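Local coordinates for protein alpha-fucosidase (Bifidobacterium bifidum, PDB 2EAB) that probably hydrolyses alpha-1,2-linked L-fucose from glycans, as the glycoside hydrolase family 95 catalytic region of a longer protein, at residues N797-L802 / L817-N822; V837-N842 / A847-T852. All blocks are in the same frame, centred on the assembly; numbering follows the deposited sequence.

From the N terminus, the chain first passes through 797-802, makes a loop of 14 residues with no helix, and returns at 817-822, closing interaction 1. It continues through strand 823-830 into 837-842, and a connection of only four residues leads to 847-852, closing interaction 2. The two loops follow in series, neither nested nor crossing. Both contacts join a mixed sheet, holding strands 799-801 and 847-851, to an antiparallel sheet, holding 812-819 and 833-841. The first two strands are parallel neighbours, probably hydrogen-bonded from Thr-799 O to Lys-850 N, so the contacts bridge the same pair of sheets in the family 95 C-terminal domain.

Interaction 1 (N797-L802 / L817-N822); sequences NYTNIL and LVARGN. With EDO (1,2-ethanediol), chain G.
Asn-797 meets Arg-820 where strand 812-819 has just ended, while Thr-799 meets Ala-819 between two sheets of the C-terminal beta-sandwich, near the helical part of the enzyme. The arginine, extended from CG to NE, crosses the asparagine side chain at a slant, so that ND2 of Asn-797 packs against Arg-820 CD at 4.0 Å, with the amide and guanidinium planes turned 49° apart. This is van der Waals contact: ND2 hydrogen-bonds a bound Tris molecule, probably from the crystallisation liquor. Asparagine suits its place because it tolerates the left-handed backbone found here.

The straight arginine chain carries its charge to acids beyond the sandwich. NE forms a salt bridge with Glu-520, a residue seen to bind calcium in this protein, though no calcium sits there in this chain, while NH2 forms one with Glu-517. NH2 also donates to O1 of a bound ethanediol at 3.0 Å with a nearly straight 167° angle, the diol lying at the guanidinium edge. A methionine in its place would probably leave Glu-517 and Glu-520 without this positive mate and the ethanediol O1 without its NH2 donor. Glycine follows at Gly-821 because a CB at its backbone angles would be jammed against the carbonyl oxygen of Arg-820.

One residue earlier, at the end of strand 812-819, the small methyl of Ala-819 lets the sheets approach, its CB lying 4.1 Å from Thr-799 OG1 and 4.2 Å from Thr-799 CG2. Threonine fits because its branches divide the work. CG2, anti to the backbone N, adds apolar contact, and OG1, anti to the carbonyl carbon (chi1 -53°), turns to a bridging water. The OG1 hydroxyl donates to this water at 2.7 Å, and the water in turn donates to Asn-797 O and to Arg-820 O, both at 2.8 Å.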
ATOM      1  N   ASN A 797      -7.284  15.149 -16.317  1.00  6.65           N
ATOM      2  CA  ASN A 797      -6.680  15.200 -14.990  1.00  6.95           C
ATOM      3  C   ASN A 797      -6.764  16.592 -14.375  1.00  6.63           C
ATOM      4  O   ASN A 797      -5.804  17.088 -13.792  1.00  6.85           O
ATOM      5  CB  ASN A 797      -5.239  14.666 -15.022  1.00  7.26           C
ATOM      6  CG  ASN A 797      -5.183  13.187 -15.349  1.00  7.39           C
ATOM      7  OD1 ASN A 797      -6.210  12.516 -15.361  1.00  8.57           O
ATOM      8  ND2 ASN A 797      -3.988  12.676 -15.612  1.00  8.20           N
ATOM      9  N   TYR A 798      -7.930  17.219 -14.500  1.00  6.39           N
ATOM     10  CA  TYR A 798      -8.127  18.537 -13.917  1.00  6.29           C
ATOM     11  C   TYR A 798      -8.071  18.447 -12.393  1.00  6.55           C
ATOM     12  O   TYR A 798      -8.419  17.414 -11.796  1.00  6.57           O
ATOM     13  CB  TYR A 798      -9.438  19.178 -14.402  1.00  6.69           C
ATOM     14  CG  TYR A 798     -10.706  18.484 -13.945  1.00  6.59           C
ATOM     15  CD1 TYR A 798     -11.306  18.820 -12.733  1.00  6.87           C
ATOM     16  CD2 TYR A 798     -11.320  17.518 -14.735  1.00  7.21           C
ATOM     17  CE1 TYR A 798     -12.475  18.196 -12.303  1.00  7.33           C
ATOM     18  CE2 TYR A 798     -12.493  16.887 -14.316  1.00  7.42           C
ATOM     19  CZ  TYR A 798     -13.055  17.229 -13.097  1.00  7.03           C
ATOM     20  OH  TYR A 798     -14.210  16.626 -12.651  1.00  7.48           O
ATOM     21  N   THR A 799      -7.601  19.526 -11.780  1.00  6.28           N
ATOM     22  CA  THR A 799      -7.474  19.627 -10.336  1.00  6.87           C
ATOM     23  C   THR A 799      -8.837  19.950  -9.745  1.00  6.77           C
ATOM     24  O   THR A 799      -9.408  20.998 -10.051  1.00  7.71           O
ATOM     25  CB  THR A 799      -6.478  20.741  -9.970  1.00  6.90           C
ATOM     26  OG1 THR A 799      -5.243  20.525 -10.658  1.00  7.56           O
ATOM     27  CG2 THR A 799      -6.229  20.801  -8.471  1.00  7.85           C
ATOM     28  N   ASN A 800      -9.351  19.060  -8.899  1.00  6.71           N
ATOM     29  CA  ASN A 800     -10.684  19.206  -8.328  1.00  6.70           C
ATOM     30  C   ASN A 800     -10.594  19.437  -6.827  1.00  6.33           C
ATOM     31  O   ASN A 800     -10.285  18.518  -6.060  1.00  6.21           O
ATOM     32  CB  ASN A 800     -11.536  17.977  -8.661  1.00  6.56           C
ATOM     33  CG  ASN A 800     -12.990  18.140  -8.272  1.00  7.24           C
ATOM     34  OD1 ASN A 800     -13.367  19.114  -7.612  1.00  7.46           O
ATOM     35  ND2 ASN A 800     -13.816  17.179  -8.676  1.00  7.32           N
ATOM     36  N   ILE A 801     -10.849  20.681  -6.430  1.00  6.49           N
ATOM     37  CA  ILE A 801     -10.746  21.128  -5.051  1.00  6.96           C
ATOM     38  C   ILE A 801     -12.018  20.803  -4.267  1.00  6.80           C
ATOM     39  O   ILE A 801     -13.125  21.173  -4.668  1.00  7.07           O
ATOM     40  CB  ILE A 801     -10.482  22.659  -5.001  1.00  7.25           C
ATOM     41  CG1 ILE A 801      -9.222  23.038  -5.796  1.00  7.94           C
ATOM     42  CG2 ILE A 801     -10.443  23.179  -3.566  1.00  7.90           C
ATOM     43  CD1 ILE A 801      -7.922  22.415  -5.297  1.00  8.70           C
ATOM     44  N   LEU A 802     -11.832  20.116  -3.139  1.00  6.93           N
ATOM     45  CA  LEU A 802     -12.913  19.763  -2.210  1.00  7.05           C
ATOM     46  C   LEU A 802     -14.087  19.044  -2.890  1.00  7.20           C
ATOM     47  O   LEU A 802     -15.231  19.487  -2.800  1.00  7.67           O
ATOM     48  CB  LEU A 802     -13.377  20.997  -1.421  1.00  7.66           C
ATOM     49  CG  LEU A 802     -12.297  21.660  -0.561  1.00  7.76           C
ATOM     50  CD1 LEU A 802     -12.806  22.969   0.020  1.00  9.28           C
ATOM     51  CD2 LEU A 802     -11.797  20.735   0.551  1.00  9.30           C
ATOM     52  N   LEU A 817      -0.851  18.605  -0.380  1.00  7.19           N
ATOM     53  CA  LEU A 817      -1.332  17.493  -1.205  1.00  7.33           C
ATOM     54  C   LEU A 817      -0.809  17.655  -2.625  1.00  7.18           C
ATOM     55  O   LEU A 817      -0.388  18.751  -3.007  1.00  7.73           O
ATOM     56  CB  LEU A 817      -2.858  17.421  -1.202  1.00  7.55           C
ATOM     57  CG  LEU A 817      -3.521  17.268   0.168  1.00  7.74           C
ATOM     58  CD1 LEU A 817      -5.020  17.090   0.004  1.00  9.34           C
ATOM     59  CD2 LEU A 817      -2.932  16.103   0.972  1.00  8.89           C
ATOM     60  N   VAL A 818      -0.819  16.577  -3.405  1.00  7.19           N
ATOM     61  CA  VAL A 818      -0.322  16.638  -4.770  1.00  7.33           C
ATOM     62  C   VAL A 818      -1.409  16.176  -5.727  1.00  7.06           C
ATOM     63  O   VAL A 818      -2.091  15.166  -5.478  1.00  7.29           O
ATOM     64  CB  VAL A 818       0.978  15.808  -4.961  1.00  7.50           C
ATOM     65  CG1 VAL A 818       1.576  16.058  -6.338  1.00  7.70           C
ATOM     66  CG2 VAL A 818       2.001  16.156  -3.895  1.00  8.40           C
ATOM     67  N   ALA A 819      -1.569  16.944  -6.805  1.00  6.59           N
ATOM     68  CA  ALA A 819      -2.475  16.620  -7.896  1.00  6.85           C
ATOM     69  C   ALA A 819      -1.702  16.145  -9.113  1.00  6.45           C
ATOM     70  O   ALA A 819      -0.553  16.541  -9.342  1.00  6.45           O
ATOM     71  CB  ALA A 819      -3.314  17.836  -8.257  1.00  7.11           C
ATOM     72  N   ARG A 820      -2.352  15.293  -9.894  1.00  6.34           N
ATOM     73  CA  ARG A 820      -1.799  14.843 -11.160  1.00  6.57           C
ATOM     74  C   ARG A 820      -1.414  16.039 -12.040  1.00  6.37           C
ATOM     75  O   ARG A 820      -2.061  17.093 -12.009  1.00  6.52           O
ATOM     76  CB  ARG A 820      -2.782  13.907 -11.858  1.00  6.26           C
ATOM     77  CG  ARG A 820      -2.895  12.571 -11.132  1.00  6.81           C
ATOM     78  CD  ARG A 820      -3.945  11.681 -11.760  1.00  6.52           C
ATOM     79  NE  ARG A 820      -4.219  10.466 -10.991  1.00  6.52           N
ATOM     80  CZ  ARG A 820      -5.065  10.410  -9.966  1.00  6.96           C
ATOM     81  NH1 ARG A 820      -5.700  11.508  -9.565  1.00  6.66           N
ATOM     82  NH2 ARG A 820      -5.275   9.257  -9.342  1.00  7.58           N
ATOM     83  N   GLY A 821      -0.333  15.879 -12.796  1.00  6.65           N
ATOM     84  CA  GLY A 821       0.288  16.999 -13.507  1.00  7.02           C
ATOM     85  C   GLY A 821       1.386  17.658 -12.692  1.00  6.90           C
ATOM     86  O   GLY A 821       2.118  18.522 -13.196  1.00  7.49           O
ATOM     87  N   ASN A 822       1.505  17.232 -11.434  1.00  6.79           N
ATOM     88  CA  ASN A 822       2.510  17.712 -10.486  1.00  6.84           C
ATOM     89  C   ASN A 822       2.247  19.143 -10.036  1.00  7.08           C
ATOM     90  O   ASN A 822       3.012  20.077 -10.338  1.00  7.44           O
ATOM     91  CB  ASN A 822       3.944  17.524 -11.001  1.00  7.07           C
ATOM     92  CG  ASN A 822       4.956  17.484  -9.878  1.00  6.86           C
ATOM     93  OD1 ASN A 822       4.639  17.805  -8.729  1.00  7.50           O
ATOM     94  ND2 ASN A 822       6.175  17.082 -10.193  1.00  7.50           N
TER
HETATM   95  C1  EDO G4807      -6.579   7.321  -6.576  1.00 42.74           C
HETATM   96  O1  EDO G4807      -6.991   8.733  -6.933  1.00 37.02           O
HETATM   97  C2  EDO G4807      -5.207   7.452  -5.804  1.00 43.60           C
HETATM   98  O2  EDO G4807      -4.279   8.124  -6.690  1.00 37.12           O
HETATM   99  O   HOH W   1      -4.653  17.996 -11.402  1.00  7.10           O

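Interaction 2 (V837-N842 / A847-T852)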
ATOM      1  N   VAL A 837      -7.385  28.733  -2.411  1.00 10.19           N
ATOM      2  CA  VAL A 837      -6.617  27.615  -2.934  1.00  9.99           C
ATOM      3  C   VAL A 837      -5.225  28.138  -3.253  1.00  9.88           C
ATOM      4  O   VAL A 837      -5.082  29.227  -3.826  1.00  9.66           O
ATOM      5  CB  VAL A 837      -7.257  27.004  -4.203  1.00  9.86           C
ATOM      6  CG1 VAL A 837      -6.450  25.801  -4.682  1.00 10.46           C
ATOM      7  CG2 VAL A 837      -8.701  26.598  -3.941  1.00 10.64           C
ATOM      8  N   ARG A 838      -4.210  27.381  -2.852  1.00  9.79           N
ATOM      9  CA  ARG A 838      -2.834  27.664  -3.231  1.00 10.55           C
ATOM     10  C   ARG A 838      -2.354  26.526  -4.117  1.00  9.70           C
ATOM     11  O   ARG A 838      -2.290  25.370  -3.683  1.00  9.86           O
ATOM     12  CB  ARG A 838      -1.951  27.826  -1.993  1.00 10.65           C
ATOM     13  CG  ARG A 838      -2.346  29.026  -1.132  1.00 12.07           C
ATOM     14  CD  ARG A 838      -1.404  29.245   0.048  1.00 13.44           C
ATOM     15  NE  ARG A 838      -0.013  29.431  -0.370  1.00 18.35           N
ATOM     16  CZ  ARG A 838       0.525  30.587  -0.755  1.00 20.39           C
ATOM     17  NH1 ARG A 838      -0.203  31.699  -0.790  1.00 22.28           N
ATOM     18  NH2 ARG A 838       1.802  30.629  -1.111  1.00 21.63           N
ATOM     19  N   LEU A 839      -2.046  26.857  -5.368  1.00  9.19           N
ATOM     20  CA  LEU A 839      -1.680  25.868  -6.367  1.00  8.87           C
ATOM     21  C   LEU A 839      -0.248  26.120  -6.811  1.00  8.36           C
ATOM     22  O   LEU A 839       0.026  27.106  -7.504  1.00  8.43           O
ATOM     23  CB  LEU A 839      -2.639  25.948  -7.561  1.00  8.98           C
ATOM     24  CG  LEU A 839      -2.477  24.869  -8.632  1.00  8.54           C
ATOM     25  CD1 LEU A 839      -3.143  23.568  -8.188  1.00  9.99           C
ATOM     26  CD2 LEU A 839      -3.050  25.345  -9.963  1.00  9.69           C
ATOM     27  N   THR A 840       0.665  25.250  -6.394  1.00  8.27           N
ATOM     28  CA  THR A 840       2.054  25.372  -6.801  1.00  8.29           C
ATOM     29  C   THR A 840       2.276  24.492  -8.018  1.00  7.87           C
ATOM     30  O   THR A 840       2.136  23.266  -7.944  1.00  8.11           O
ATOM     31  CB  THR A 840       3.015  24.940  -5.682  1.00  8.39           C
ATOM     32  OG1 THR A 840       2.713  25.663  -4.482  1.00  9.58           O
ATOM     33  CG2 THR A 840       4.458  25.202  -6.092  1.00  9.28           C
ATOM     34  N   SER A 841       2.604  25.107  -9.148  1.00  7.76           N
ATOM     35  CA  SER A 841       2.892  24.338 -10.347  1.00  7.92           C
ATOM     36  C   SER A 841       4.342  23.885 -10.310  1.00  7.96           C
ATOM     37  O   SER A 841       5.254  24.707 -10.364  1.00  8.64           O
ATOM     38  CB  SER A 841       2.654  25.174 -11.595  1.00  7.76           C
ATOM     39  OG  SER A 841       2.918  24.394 -12.744  1.00  8.12           O
ATOM     40  N   ASN A 842       4.560  22.578 -10.204  1.00  8.00           N
ATOM     41  CA  ASN A 842       5.923  22.054 -10.109  1.00  8.33           C
ATOM     42  C   ASN A 842       6.559  21.754 -11.465  1.00  8.37           C
ATOM     43  O   ASN A 842       7.791  21.661 -11.575  1.00  8.87           O
ATOM     44  CB  ASN A 842       5.971  20.826  -9.197  1.00  8.62           C
ATOM     45  CG  ASN A 842       5.420  21.111  -7.813  1.00  8.81           C
ATOM     46  OD1 ASN A 842       4.580  20.368  -7.293  1.00 10.06           O
ATOM     47  ND2 ASN A 842       5.878  22.198  -7.215  1.00  8.27           N
ATOM     48  N   ALA A 847      -2.942  24.684 -15.935  1.00  8.18           N
ATOM     49  CA  ALA A 847      -3.857  24.485 -14.817  1.00  8.02           C
ATOM     50  C   ALA A 847      -5.305  24.485 -15.287  1.00  7.63           C
ATOM     51  O   ALA A 847      -5.697  25.298 -16.123  1.00  7.71           O
ATOM     52  CB  ALA A 847      -3.645  25.532 -13.746  1.00  8.21           C
ATOM     53  N   ALA A 848      -6.083  23.552 -14.747  1.00  7.59           N
ATOM     54  CA  ALA A 848      -7.516  23.477 -14.987  1.00  7.91           C
ATOM     55  C   ALA A 848      -8.115  23.079 -13.649  1.00  7.63           C
ATOM     56  O   ALA A 848      -7.887  21.961 -13.170  1.00  8.37           O
ATOM     57  CB  ALA A 848      -7.836  22.459 -16.072  1.00  8.14           C
ATOM     58  N   VAL A 849      -8.828  24.015 -13.026  1.00  7.73           N
ATOM     59  CA  VAL A 849      -9.215  23.882 -11.627  1.00  7.68           C
ATOM     60  C   VAL A 849     -10.729  23.949 -11.444  1.00  7.05           C
ATOM     61  O   VAL A 849     -11.363  24.954 -11.797  1.00  7.04           O
ATOM     62  CB  VAL A 849      -8.531  24.969 -10.756  1.00  7.71           C
ATOM     63  CG1 VAL A 849      -8.865  24.765  -9.290  1.00  8.74           C
ATOM     64  CG2 VAL A 849      -7.019  24.957 -10.964  1.00  8.47           C
ATOM     65  N   LYS A 850     -11.294  22.870 -10.899  1.00  7.03           N
ATOM     66  CA  LYS A 850     -12.676  22.846 -10.439  1.00  7.24           C
ATOM     67  C   LYS A 850     -12.663  23.132  -8.950  1.00  7.48           C
ATOM     68  O   LYS A 850     -11.792  22.642  -8.225  1.00  7.64           O
ATOM     69  CB  LYS A 850     -13.298  21.469 -10.684  1.00  7.41           C
ATOM     70  CG  LYS A 850     -14.802  21.412 -10.436  1.00  7.16           C
ATOM     71  CD  LYS A 850     -15.384  20.034 -10.718  1.00  7.24           C
ATOM     72  CE  LYS A 850     -16.884  20.025 -10.467  1.00  8.47           C
ATOM     73  NZ  LYS A 850     -17.485  18.688 -10.741  1.00  7.94           N
ATOM     74  N   ILE A 851     -13.625  23.926  -8.488  1.00  7.64           N
ATOM     75  CA  ILE A 851     -13.803  24.122  -7.057  1.00  8.05           C
ATOM     76  C   ILE A 851     -15.207  23.635  -6.737  1.00  7.90           C
ATOM     77  O   ILE A 851     -16.196  24.343  -6.954  1.00  8.03           O
ATOM     78  CB  ILE A 851     -13.553  25.589  -6.612  1.00  8.13           C
ATOM     79  CG1 ILE A 851     -12.114  26.000  -6.948  1.00  8.52           C
ATOM     80  CG2 ILE A 851     -13.810  25.746  -5.113  1.00  8.91           C
ATOM     81  CD1 ILE A 851     -11.798  27.473  -6.726  1.00  8.98           C
ATOM     82  N   THR A 852     -15.294  22.394  -6.274  1.00  7.80           N
ATOM     83  CA  THR A 852     -16.593  21.772  -6.060  1.00  8.13           C
ATOM     84  C   THR A 852     -17.343  22.467  -4.927  1.00  8.58           C
ATOM     85  O   THR A 852     -18.542  22.734  -5.035  1.00  9.00           O
ATOM     86  CB  THR A 852     -16.442  20.266  -5.811  1.00  7.65           C
ATOM     87  OG1 THR A 852     -15.950  19.652  -7.005  1.00  8.12           O
ATOM     88  CG2 THR A 852     -17.769  19.630  -5.460  1.00  8.28           C
TER
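Ala-847 opens the strand by placing its CB 3.8 Å from Leu-839 CD2, a short residue where the leucine tip comes close. Ala-848 points away from the facing strand, toward the other side of its sheet. Val-849 turns inward again and meets the same leucine tip to tip, its CG2 lying 4.1 Å from Leu-839 CD2. In the leucine, CG stands anti to the backbone N (chi1 -174°), and the second torsion then extends CD2 onward, so that this one methyl serves both neighbours. Phe-884 also packs on Leu-839 and on Ala-847, adding an aromatic wall. Lys-850 touches Leu-881 of the neighbouring strand 880-884. Ile-851 ends the inward series, its long branch carrying CD1 to within 4.3 Å of Val-837 CG2, and Ile-894 touches both residues. Beta-branched valine and isoleucine suit such strands, as they favour extended backbone and offer broad apolar surfaces.

No hydrogen bond joins the two strands. Their axes stay 10.2 Å apart and run 157° to each other, so the strands belong to different sheets and meet through side chains alone, as in the hydrophobic interior of a beta-sandwich.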